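Local coordinates for protein beta-mannosidase (Trichoderma harzianum, PDB 4CVU) that probably hydrolyses terminal beta-D-mannose residues from the non-reducing ends of mannosides, as a fungal beta-mannosidase of glycoside hydrolase family 2, at residues N751-W762 and A797-I808. Numbering follows the deposited sequence.
Sequences NELEIWVTSDLW and AINTTQIITANI. With NAG (2-acetamido-2-deoxy-beta-D-glucopyranose), chain K.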
# COMPACT_ATOMS: atom_id res chain seq x y z
N ASN A 751 37.45 -26.63 18.56
CA ASN A 751 36.36 -27.60 18.64
C ASN A 751 36.02 -28.01 20.09
O ASN A 751 35.70 -29.17 20.36
CB ASN A 751 36.69 -28.84 17.78
CG ASN A 751 35.44 -29.56 17.31
OD1 ASN A 751 34.35 -28.97 17.27
ND2 ASN A 751 35.58 -30.84 16.97
N GLU A 752 36.06 -27.03 20.99
CA GLU A 752 35.81 -27.26 22.41
C GLU A 752 34.45 -26.68 22.82
O GLU A 752 34.13 -25.53 22.49
CB GLU A 752 36.93 -26.61 23.23
CG GLU A 752 37.15 -27.20 24.62
CD GLU A 752 38.05 -28.43 24.61
OE1 GLU A 752 38.48 -28.84 23.51
OE2 GLU A 752 38.34 -29.00 25.71
N LEU A 753 33.67 -27.46 23.55
CA LEU A 753 32.41 -26.99 24.13
C LEU A 753 32.58 -26.77 25.65
O LEU A 753 33.20 -27.60 26.34
CB LEU A 753 31.27 -27.99 23.86
CG LEU A 753 29.93 -27.85 24.57
CD1 LEU A 753 29.18 -26.60 24.17
CD2 LEU A 753 29.07 -29.09 24.32
N GLU A 754 32.06 -25.64 26.14
CA GLU A 754 31.94 -25.37 27.58
C GLU A 754 30.51 -25.00 27.88
O GLU A 754 29.89 -24.31 27.09
CB GLU A 754 32.83 -24.21 28.01
CG GLU A 754 34.31 -24.47 27.76
CD GLU A 754 35.21 -23.36 28.26
OE1 GLU A 754 34.71 -22.30 28.68
OE2 GLU A 754 36.45 -23.54 28.24
N ILE A 755 29.98 -25.51 29.00
CA ILE A 755 28.69 -25.07 29.49
C ILE A 755 28.86 -24.45 30.88
O ILE A 755 29.44 -25.05 31.78
CB ILE A 755 27.65 -26.20 29.54
CG1 ILE A 755 27.48 -26.76 28.13
CG2 ILE A 755 26.31 -25.64 30.02
CD1 ILE A 755 27.01 -28.17 28.10
N TRP A 756 28.36 -23.23 31.01
CA TRP A 756 28.42 -22.49 32.26
C TRP A 756 27.03 -22.18 32.73
O TRP A 756 26.13 -21.95 31.90
CB TRP A 756 29.13 -21.16 32.03
CG TRP A 756 30.56 -21.28 31.65
CD1 TRP A 756 31.06 -21.75 30.49
CD2 TRP A 756 31.67 -20.85 32.43
NE1 TRP A 756 32.44 -21.65 30.50
CE2 TRP A 756 32.83 -21.09 31.68
CE3 TRP A 756 31.80 -20.25 33.69
CZ2 TRP A 756 34.11 -20.78 32.15
CZ3 TRP A 756 33.07 -19.95 34.16
CH2 TRP A 756 34.21 -20.22 33.39
N VAL A 757 26.85 -22.16 34.05
CA VAL A 757 25.61 -21.71 34.66
C VAL A 757 25.84 -20.33 35.31
O VAL A 757 26.78 -20.15 36.12
CB VAL A 757 25.08 -22.71 35.69
CG1 VAL A 757 23.90 -22.12 36.46
CG2 VAL A 757 24.67 -24.03 35.04
N THR A 758 24.94 -19.39 35.01
CA THR A 758 25.09 -18.00 35.46
C THR A 758 23.80 -17.54 36.11
O THR A 758 22.73 -17.82 35.60
CB THR A 758 25.42 -17.07 34.27
OG1 THR A 758 26.67 -17.45 33.67
CG2 THR A 758 25.55 -15.63 34.73
N SER A 759 23.91 -16.84 37.24
CA SER A 759 22.73 -16.45 38.04
C SER A 759 22.83 -14.99 38.44
O SER A 759 23.90 -14.56 38.84
CB SER A 759 22.64 -17.31 39.32
OG SER A 759 21.70 -16.78 40.22
N ASP A 760 21.73 -14.24 38.34
CA ASP A 760 21.75 -12.85 38.80
C ASP A 760 21.15 -12.63 40.21
O ASP A 760 20.97 -11.47 40.65
CB ASP A 760 21.11 -11.92 37.77
CG ASP A 760 19.60 -12.05 37.71
OD1 ASP A 760 18.99 -12.91 38.42
OD2 ASP A 760 19.03 -11.27 36.92
N LEU A 761 20.81 -13.72 40.87
CA LEU A 761 20.20 -13.66 42.19
C LEU A 761 21.23 -13.17 43.22
O LEU A 761 22.45 -13.28 43.00
CB LEU A 761 19.65 -15.02 42.59
CG LEU A 761 18.56 -15.59 41.68
CD1 LEU A 761 18.33 -17.06 42.02
CD2 LEU A 761 17.27 -14.79 41.76
N TRP A 762 20.73 -12.63 44.33
CA TRP A 762 21.61 -12.04 45.36
C TRP A 762 21.99 -13.03 46.47
O TRP A 762 22.44 -12.63 47.54
CB TRP A 762 20.98 -10.77 45.97
CG TRP A 762 20.64 -9.66 44.95
CD1 TRP A 762 20.96 -9.63 43.61
CD2 TRP A 762 19.97 -8.43 45.23
NE1 TRP A 762 20.52 -8.47 43.06
CE2 TRP A 762 19.88 -7.72 44.01
CE3 TRP A 762 19.41 -7.86 46.38
CZ2 TRP A 762 19.26 -6.47 43.92
CZ3 TRP A 762 18.79 -6.63 46.29
CH2 TRP A 762 18.72 -5.94 45.07
N ALA A 797 26.09 -15.87 44.41
CA ALA A 797 25.29 -14.70 44.13
C ALA A 797 25.92 -13.85 43.00
O ALA A 797 27.14 -13.63 42.98
CB ALA A 797 25.15 -13.86 45.40
N ILE A 798 25.08 -13.38 42.09
CA ILE A 798 25.52 -12.61 40.91
C ILE A 798 26.85 -13.16 40.37
O ILE A 798 27.86 -12.47 40.37
CB ILE A 798 25.60 -11.08 41.19
CG1 ILE A 798 24.28 -10.56 41.77
CG2 ILE A 798 25.89 -10.33 39.89
CD1 ILE A 798 24.32 -9.14 42.23
N ASN A 799 26.84 -14.39 39.89
CA ASN A 799 28.07 -15.11 39.61
C ASN A 799 27.84 -16.20 38.55
O ASN A 799 26.75 -16.35 38.03
CB ASN A 799 28.61 -15.69 40.92
CG ASN A 799 30.12 -15.86 40.94
OD1 ASN A 799 30.79 -16.01 39.92
ND2 ASN A 799 30.68 -15.85 42.15
N THR A 800 28.89 -16.95 38.24
CA THR A 800 28.83 -17.99 37.21
C THR A 800 29.63 -19.20 37.69
O THR A 800 30.44 -19.07 38.60
CB THR A 800 29.39 -17.45 35.89
OG1 THR A 800 28.96 -18.28 34.81
CG2 THR A 800 30.93 -17.37 35.93
N THR A 801 29.39 -20.38 37.10
CA THR A 801 30.20 -21.58 37.38
C THR A 801 30.29 -22.48 36.16
O THR A 801 29.30 -22.69 35.48
CB THR A 801 29.62 -22.36 38.60
OG1 THR A 801 30.45 -23.47 38.93
CG2 THR A 801 28.23 -22.88 38.32
N GLN A 802 31.48 -23.02 35.89
CA GLN A 802 31.65 -23.93 34.76
C GLN A 802 31.26 -25.37 35.13
O GLN A 802 31.80 -25.93 36.07
CB GLN A 802 33.08 -23.88 34.23
CG GLN A 802 33.19 -24.47 32.82
CD GLN A 802 34.61 -24.53 32.31
OE1 GLN A 802 35.47 -23.85 32.79
NE2 GLN A 802 34.83 -25.34 31.31
N ILE A 803 30.32 -25.96 34.38
CA ILE A 803 29.78 -27.29 34.71
C ILE A 803 30.18 -28.40 33.73
O ILE A 803 30.13 -29.55 34.09
CB ILE A 803 28.24 -27.27 34.88
CG1 ILE A 803 27.52 -26.85 33.59
CG2 ILE A 803 27.84 -26.36 36.01
CD1 ILE A 803 26.05 -27.26 33.58
N ILE A 804 30.54 -28.04 32.50
CA ILE A 804 30.94 -29.02 31.50
C ILE A 804 32.09 -28.46 30.66
O ILE A 804 32.08 -27.28 30.29
CB ILE A 804 29.78 -29.38 30.53
CG1 ILE A 804 28.68 -30.22 31.21
CG2 ILE A 804 30.30 -30.09 29.30
CD1 ILE A 804 29.10 -31.63 31.59
N THR A 805 33.07 -29.28 30.38
CA THR A 805 33.99 -29.01 29.30
C THR A 805 34.17 -30.27 28.48
O THR A 805 34.27 -31.36 29.05
CB THR A 805 35.34 -28.49 29.80
OG1 THR A 805 36.09 -27.97 28.69
CG2 THR A 805 36.15 -29.56 30.51
N ALA A 806 34.20 -30.13 27.15
CA ALA A 806 34.33 -31.29 26.25
C ALA A 806 34.89 -30.92 24.89
O ALA A 806 34.37 -30.03 24.21
CB ALA A 806 32.98 -31.93 26.07
N ASN A 807 35.94 -31.62 24.47
CA ASN A 807 36.39 -31.56 23.09
C ASN A 807 35.44 -32.43 22.30
O ASN A 807 35.25 -33.61 22.61
CB ASN A 807 37.83 -32.03 22.95
CG ASN A 807 38.37 -31.89 21.53
OD1 ASN A 807 38.04 -32.67 20.65
ND2 ASN A 807 39.24 -30.91 21.31
N ILE A 808 34.82 -31.86 21.27
CA ILE A 808 33.80 -32.58 20.50
C ILE A 808 34.35 -33.85 19.81
O ILE A 808 33.65 -34.85 19.75
CB ILE A 808 33.14 -31.65 19.46
CG1 ILE A 808 32.53 -30.42 20.13
CG2 ILE A 808 32.08 -32.40 18.65
CD1 ILE A 808 31.42 -30.71 21.11
C1 NAG K . 32.10 -16.06 42.41
C2 NAG K . 32.74 -15.10 43.42
C3 NAG K . 34.13 -15.53 43.94
C4 NAG K . 34.14 -17.00 44.33
C5 NAG K . 33.55 -17.80 43.17
C6 NAG K . 33.49 -19.28 43.50
C7 NAG K . 32.09 -12.75 43.23
C8 NAG K . 32.44 -11.42 42.63
N2 NAG K . 32.91 -13.75 42.91
O3 NAG K . 34.52 -14.70 45.02
O4 NAG K . 35.47 -17.41 44.62
O5 NAG K . 32.23 -17.39 42.89
O6 NAG K . 33.63 -19.97 42.28
O7 NAG K . 31.10 -12.89 43.95
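Gln802 lies flat over the indole of Trp756 where strands 752-759 and 799-807 pair antiparallel in one sheet of the Ig/CBM-like domain. The backbone ladder runs from Asn751 to Leu761 and takes in a classic beta bulge, where Ile755 O accepts from both Ile803 N (2.9 Å) and Ile804 N (3.3 Å) and the register shifts by one residue.

At the bulge Ile803 starts out toward neither face, but the end of its chain comes in beside Ile755 and Val757, with CD1 3.8 Å from Val757 CG2. Branched aliphatic residues suit this face, which packs against Val769, Leu771 and Phe793 of the facing sheet, completing a beta sandwich.

On the other face, Gln802 CB sits 3.6 Å above the centre of the Trp756 six-membered ring, a CH-pi contact. With CG anti to the backbone N (chi1 -163°), the extended glutamine chain runs across the indole and brings OE1 above the ring plane near CZ2. Glu754 OE1 takes the NE1 hydrogen in the ring plane (3.0 Å), helping to hold the ring's rotation, while Arg692 adds a cation-pi contact. Were Trp756 an alanine, the Gln802 chain would probably lose its platform and Glu754 its indole donor.

Polar side chains pair nearer the ends. Asn807 ND2 donates to Glu752 OE1 while its OD1 accepts from Ser810 N, and Thr758 OG1 shares a 2.7 Å hydrogen bond with Thr800 OG1. Asn799, whose ND2 is bonded covalently to C1 of an N-linked NAG, still accepts through OD1 from Thr800 N at 2.7 Å.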